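Local coordinates for penicillin binding protein 2X (Streptococcus thermophilus, PDB 5U47) that probably cross-links peptidoglycan strands as a transpeptidase of the septal cell-wall machinery and is a target of beta-lactam antibiotics, at residues K369-S372 with N373-L377; S400-I403 with A404-S407. The protein carries 1 engineered substitution. One frame throughout, in Å; residues are numbered along the deposited sequence.

In the fold
Both contacts are local, each made between neighbouring turns of one chain segment in the transpeptidase domain: interaction 1 within helix 368-377, interaction 2 around helix 400-405, their centres about 11 Å apart. Each is partly buried, with one side in the domain interior and lysine or serine side chains on the outer side. Their chemistry differs. Interaction 1 turns aromatic and aliphatic groups inward, W371 and Y374 packing on helix 297-308 while L375 turns to F380 and S406, whereas interaction 2 buries serine hydroxyls that bond back to carbonyls. The two meet where W371 NE1 probably hydrogen-bonds S406 OG, at 2.7 Å, with L375 packing beside the same hydroxyl, tying helix 368-377 to the end of the 400-407 segment.

Interaction 1 (K369-S372 with N373-L377)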
loop_
_atom_site.group_PDB
_atom_site.type_symbol
_atom_site.label_atom_id
_atom_site.label_comp_id
_atom_site.label_asym_id
_atom_site.label_seq_id
_atom_site.Cartn_x
_atom_site.Cartn_y
_atom_site.Cartn_z
ATOM N N LYS A 369 17.991 -17.015 -21.457
ATOM C CA LYS A 369 16.612 -17.037 -21.954
ATOM C C LYS A 369 15.632 -17.561 -20.895
ATOM O O LYS A 369 14.574 -16.940 -20.638
ATOM C CB LYS A 369 16.544 -17.886 -23.224
ATOM C CG LYS A 369 15.162 -18.187 -23.757
ATOM C CD LYS A 369 15.279 -19.101 -24.965
ATOM C CE LYS A 369 13.945 -19.710 -25.360
ATOM N NZ LYS A 369 12.896 -18.681 -25.568
ATOM N N VAL A 370 15.988 -18.695 -20.291
ATOM C CA VAL A 370 15.166 -19.320 -19.255
ATOM C C VAL A 370 15.049 -18.409 -18.021
ATOM O O VAL A 370 13.940 -18.103 -17.575
ATOM C CB VAL A 370 15.715 -20.716 -18.868
ATOM C CG1 VAL A 370 15.009 -21.257 -17.628
ATOM C CG2 VAL A 370 15.551 -21.698 -20.038
ATOM N N TRP A 371 16.182 -17.963 -17.483
ATOM C CA TRP A 371 16.156 -17.072 -16.321
ATOM C C TRP A 371 15.336 -15.804 -16.594
ATOM O O TRP A 371 14.511 -15.396 -15.758
ATOM C CB TRP A 371 17.575 -16.728 -15.849
ATOM C CG TRP A 371 17.645 -15.714 -14.710
ATOM C CD1 TRP A 371 18.389 -14.569 -14.678
ATOM C CD2 TRP A 371 16.910 -15.744 -13.471
ATOM N NE1 TRP A 371 18.173 -13.888 -13.490
ATOM C CE2 TRP A 371 17.272 -14.592 -12.736
ATOM C CE3 TRP A 371 15.979 -16.632 -12.914
ATOM C CZ2 TRP A 371 16.740 -14.309 -11.475
ATOM C CZ3 TRP A 371 15.445 -16.348 -11.671
ATOM C CH2 TRP A 371 15.830 -15.200 -10.959
ATOM N N SER A 372 15.542 -15.192 -17.750
ATOM C CA SER A 372 14.831 -13.971 -18.093
ATOM C C SER A 372 13.291 -14.208 -18.152
ATOM O O SER A 372 12.484 -13.326 -17.772
ATOM C CB SER A 372 15.371 -13.398 -19.406
ATOM O OG SER A 372 14.616 -12.264 -19.812
ATOM N N ASN A 373 12.908 -15.406 -18.589
ATOM C CA ASN A 373 11.508 -15.788 -18.643
ATOM C C ASN A 373 10.953 -16.001 -17.222
ATOM O O ASN A 373 9.787 -15.702 -16.971
ATOM C CB ASN A 373 11.324 -17.056 -19.470
ATOM C CG ASN A 373 9.873 -17.350 -19.754
ATOM O OD1 ASN A 373 9.345 -18.373 -19.319
ATOM N ND2 ASN A 373 9.198 -16.423 -20.444
ATOM N N TYR A 374 11.771 -16.538 -16.307
ATOM C CA TYR A 374 11.332 -16.688 -14.900
ATOM C C TYR A 374 11.071 -15.333 -14.270
ATOM O O TYR A 374 10.093 -15.178 -13.537
ATOM C CB TYR A 374 12.290 -17.523 -14.032
ATOM C CG TYR A 374 12.047 -19.015 -14.130
ATOM C CD1 TYR A 374 10.941 -19.595 -13.514
ATOM C CD2 TYR A 374 12.923 -19.859 -14.831
ATOM C CE1 TYR A 374 10.695 -20.955 -13.600
ATOM C CE2 TYR A 374 12.685 -21.226 -14.917
ATOM C CZ TYR A 374 11.569 -21.765 -14.298
ATOM O OH TYR A 374 11.308 -23.119 -14.371
ATOM N N LEU A 375 11.923 -14.352 -14.566
ATOM C CA LEU A 375 11.728 -12.999 -14.044
ATOM C C LEU A 375 10.434 -12.405 -14.607
ATOM O O LEU A 375 9.755 -11.616 -13.947
ATOM C CB LEU A 375 12.906 -12.105 -14.387
ATOM C CG LEU A 375 14.218 -12.369 -13.648
ATOM C CD1 LEU A 375 15.358 -11.627 -14.318
ATOM C CD2 LEU A 375 14.107 -11.962 -12.182
ATOM N N SER A 376 10.102 -12.791 -15.836
ATOM C CA SER A 376 8.875 -12.326 -16.460
ATOM C C SER A 376 7.665 -13.016 -15.780
ATOM O O SER A 376 6.671 -12.357 -15.466
ATOM C CB SER A 376 8.931 -12.575 -17.970
ATOM O OG SER A 376 7.817 -11.985 -18.603
ATOM N N LEU A 377 7.773 -14.316 -15.503
ATOM C CA LEU A 377 6.711 -15.047 -14.790
ATOM C C LEU A 377 6.494 -14.499 -13.370
ATOM O O LEU A 377 5.372 -14.513 -12.857
ATOM C CB LEU A 377 7.033 -16.532 -14.718
ATOM C CG LEU A 377 6.989 -17.333 -16.030
ATOM C CD1 LEU A 377 7.422 -18.757 -15.763
ATOM C CD2 LEU A 377 5.602 -17.321 -16.657
#
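V370 O receives the backbone N-H of Y374, with V370 O to Y374 N at 3.0 Å, and L375 N bonds W371 O in the same way. The side chains of both pairs meet as well. The Y374 ring runs alongside V370, where V370 CG1 meets Y374 CE2 at 3.6 Å. W371 has CG anti to the backbone N (chi1 175°), which carries the indole along the helix toward L375. The leucine lies over one face of it: L375 CG sits 4.0 Å from the centroid of the six-membered ring of W371 in a CH-pi contact, L375 CD1 approaches W371 NE1 at 3.7 Å, and L375 CD2 reaches W371 CZ2 at 3.6 Å. Y374 crosses the indole at about a right angle, touching it through CB. The polar ends look elsewhere: NE1 of W371 bonds S406, OH of Y374 bonds N307, and OG of S372 bonds Q398. Farther in, W371 rests on L301 and A304 of helix 297-308, and on E363 and M366. This is i to i+3 and i to i+4 packing on one side of an alpha helix of the transpeptidase domain, where the indole of W371 comes close to what is probably the SxxK active-site motif.

Interaction 2 (S400-I403 with A404-S407); sequences SVNI and AQSS
I403 O and OG of S406 make the shortest polar link here, a hydrogen bond of 2.5 Å in which the serine donates. It reaches the carbonyl from well off its axis, at a C=O...donor angle of 123°. The chi1 of S406, 69°, sets OG between its backbone N and carbonyl carbon, from where it can reach back three residues. OG of S406 thus has two partners, I403 O and the indole of W371. S407 repeats the pattern one residue on: its OG donates to A404 O at 2.7 Å, almost in line with the carbonyl. N402 gives its ND2 to G411 O.

In the backbone, three bonds follow the i to i+4 ladder of an alpha helix: A404 N bonds S400 O, Q405 N bonds V401 O, and S406 N bonds N402 O at 2.8 Å. S407 N goes instead to A404 O, at 3.1 Å. Serine hydroxyls turned back onto a carbonyl of the preceding turn are common in helices and at their ends. Here they lie in the transpeptidase domain, where S407 packs against T360 and E363 of helix 356-366, with its side chain facing the neighbourhood of the likely catalytic motif.

Van der Waals contact is lighter. V401 and Q405 run side by side, Q405 CG passing 3.3 Å from V401 O. The extended glutamine chain carries the amide on along the valine methyl, with V401 CG1 3.9 Å from Q405 CD, and both side chains touch V328 of strand 328-330. I403 packs inward on W371 and E363.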
loop_
_atom_site.group_PDB
_atom_site.type_symbol
_atom_site.label_atom_id
_atom_site.label_comp_id
_atom_site.label_asym_id
_atom_site.label_seq_id
_atom_site.Cartn_x
_atom_site.Cartn_y
_atom_site.Cartn_z
ATOM N N SER A 400 23.002 -9.037 -21.549
ATOM C CA SER A 400 23.496 -10.321 -21.006
ATOM C C SER A 400 24.173 -10.186 -19.641
ATOM O O SER A 400 23.982 -11.027 -18.773
ATOM C CB SER A 400 24.434 -11.028 -21.994
ATOM O OG SER A 400 25.656 -10.314 -22.142
ATOM N N VAL A 401 24.946 -9.124 -19.463
ATOM C CA VAL A 401 25.620 -8.872 -18.191
ATOM C C VAL A 401 24.604 -8.624 -17.064
ATOM O O VAL A 401 24.743 -9.205 -15.984
ATOM C CB VAL A 401 26.613 -7.691 -18.289
ATOM C CG1 VAL A 401 27.298 -7.466 -16.939
ATOM C CG2 VAL A 401 27.635 -7.953 -19.382
ATOM N N ASN A 402 23.593 -7.781 -17.306
ATOM C CA ASN A 402 22.552 -7.527 -16.306
ATOM C C ASN A 402 21.759 -8.797 -15.978
ATOM O O ASN A 402 21.401 -9.001 -14.834
ATOM C CB ASN A 402 21.533 -6.477 -16.751
ATOM C CG ASN A 402 22.127 -5.101 -16.893
ATOM O OD1 ASN A 402 22.888 -4.851 -17.791
ATOM N ND2 ASN A 402 21.701 -4.178 -16.034
ATOM N N ILE A 403 21.461 -9.623 -16.984
ATOM C CA ILE A 403 20.704 -10.864 -16.752
ATOM C C ILE A 403 21.466 -11.778 -15.775
ATOM O O ILE A 403 20.858 -12.355 -14.871
ATOM C CB ILE A 403 20.363 -11.598 -18.059
ATOM C CG1 ILE A 403 19.392 -10.761 -18.898
ATOM C CG2 ILE A 403 19.700 -12.943 -17.763
ATOM C CD1 ILE A 403 19.136 -11.335 -20.280
ATOM N N ALA A 404 22.787 -11.878 -15.929
ATOM C CA ALA A 404 23.599 -12.678 -14.998
ATOM C C ALA A 404 23.599 -12.046 -13.598
ATOM O O ALA A 404 23.418 -12.725 -12.596
ATOM C CB ALA A 404 25.026 -12.819 -15.503
ATOM N N GLN A 405 23.822 -10.743 -13.541
ATOM C CA GLN A 405 23.855 -10.025 -12.265
ATOM C C GLN A 405 22.527 -10.102 -11.533
ATOM O O GLN A 405 22.506 -10.132 -10.311
ATOM C CB GLN A 405 24.214 -8.557 -12.485
ATOM C CG GLN A 405 25.666 -8.317 -12.898
ATOM C CD GLN A 405 25.919 -6.885 -13.340
ATOM O OE1 GLN A 405 25.029 -6.214 -13.895
ATOM N NE2 GLN A 405 27.132 -6.417 -13.127
ATOM N N SER A 406 21.425 -10.109 -12.287
ATOM C CA SER A 406 20.090 -10.174 -11.696
ATOM C C SER A 406 19.898 -11.428 -10.839
ATOM O O SER A 406 19.021 -11.434 -9.961
ATOM C CB SER A 406 18.982 -10.095 -12.770
ATOM O OG SER A 406 18.957 -11.265 -13.572
ATOM N N SER A 407 20.730 -12.457 -11.075
ATOM C CA SER A 407 20.667 -13.706 -10.304
ATOM C C SER A 407 20.976 -13.466 -8.818
ATOM O O SER A 407 20.575 -14.266 -7.974
ATOM C CB SER A 407 21.605 -14.775 -10.878
ATOM O OG SER A 407 22.964 -14.465 -10.617
#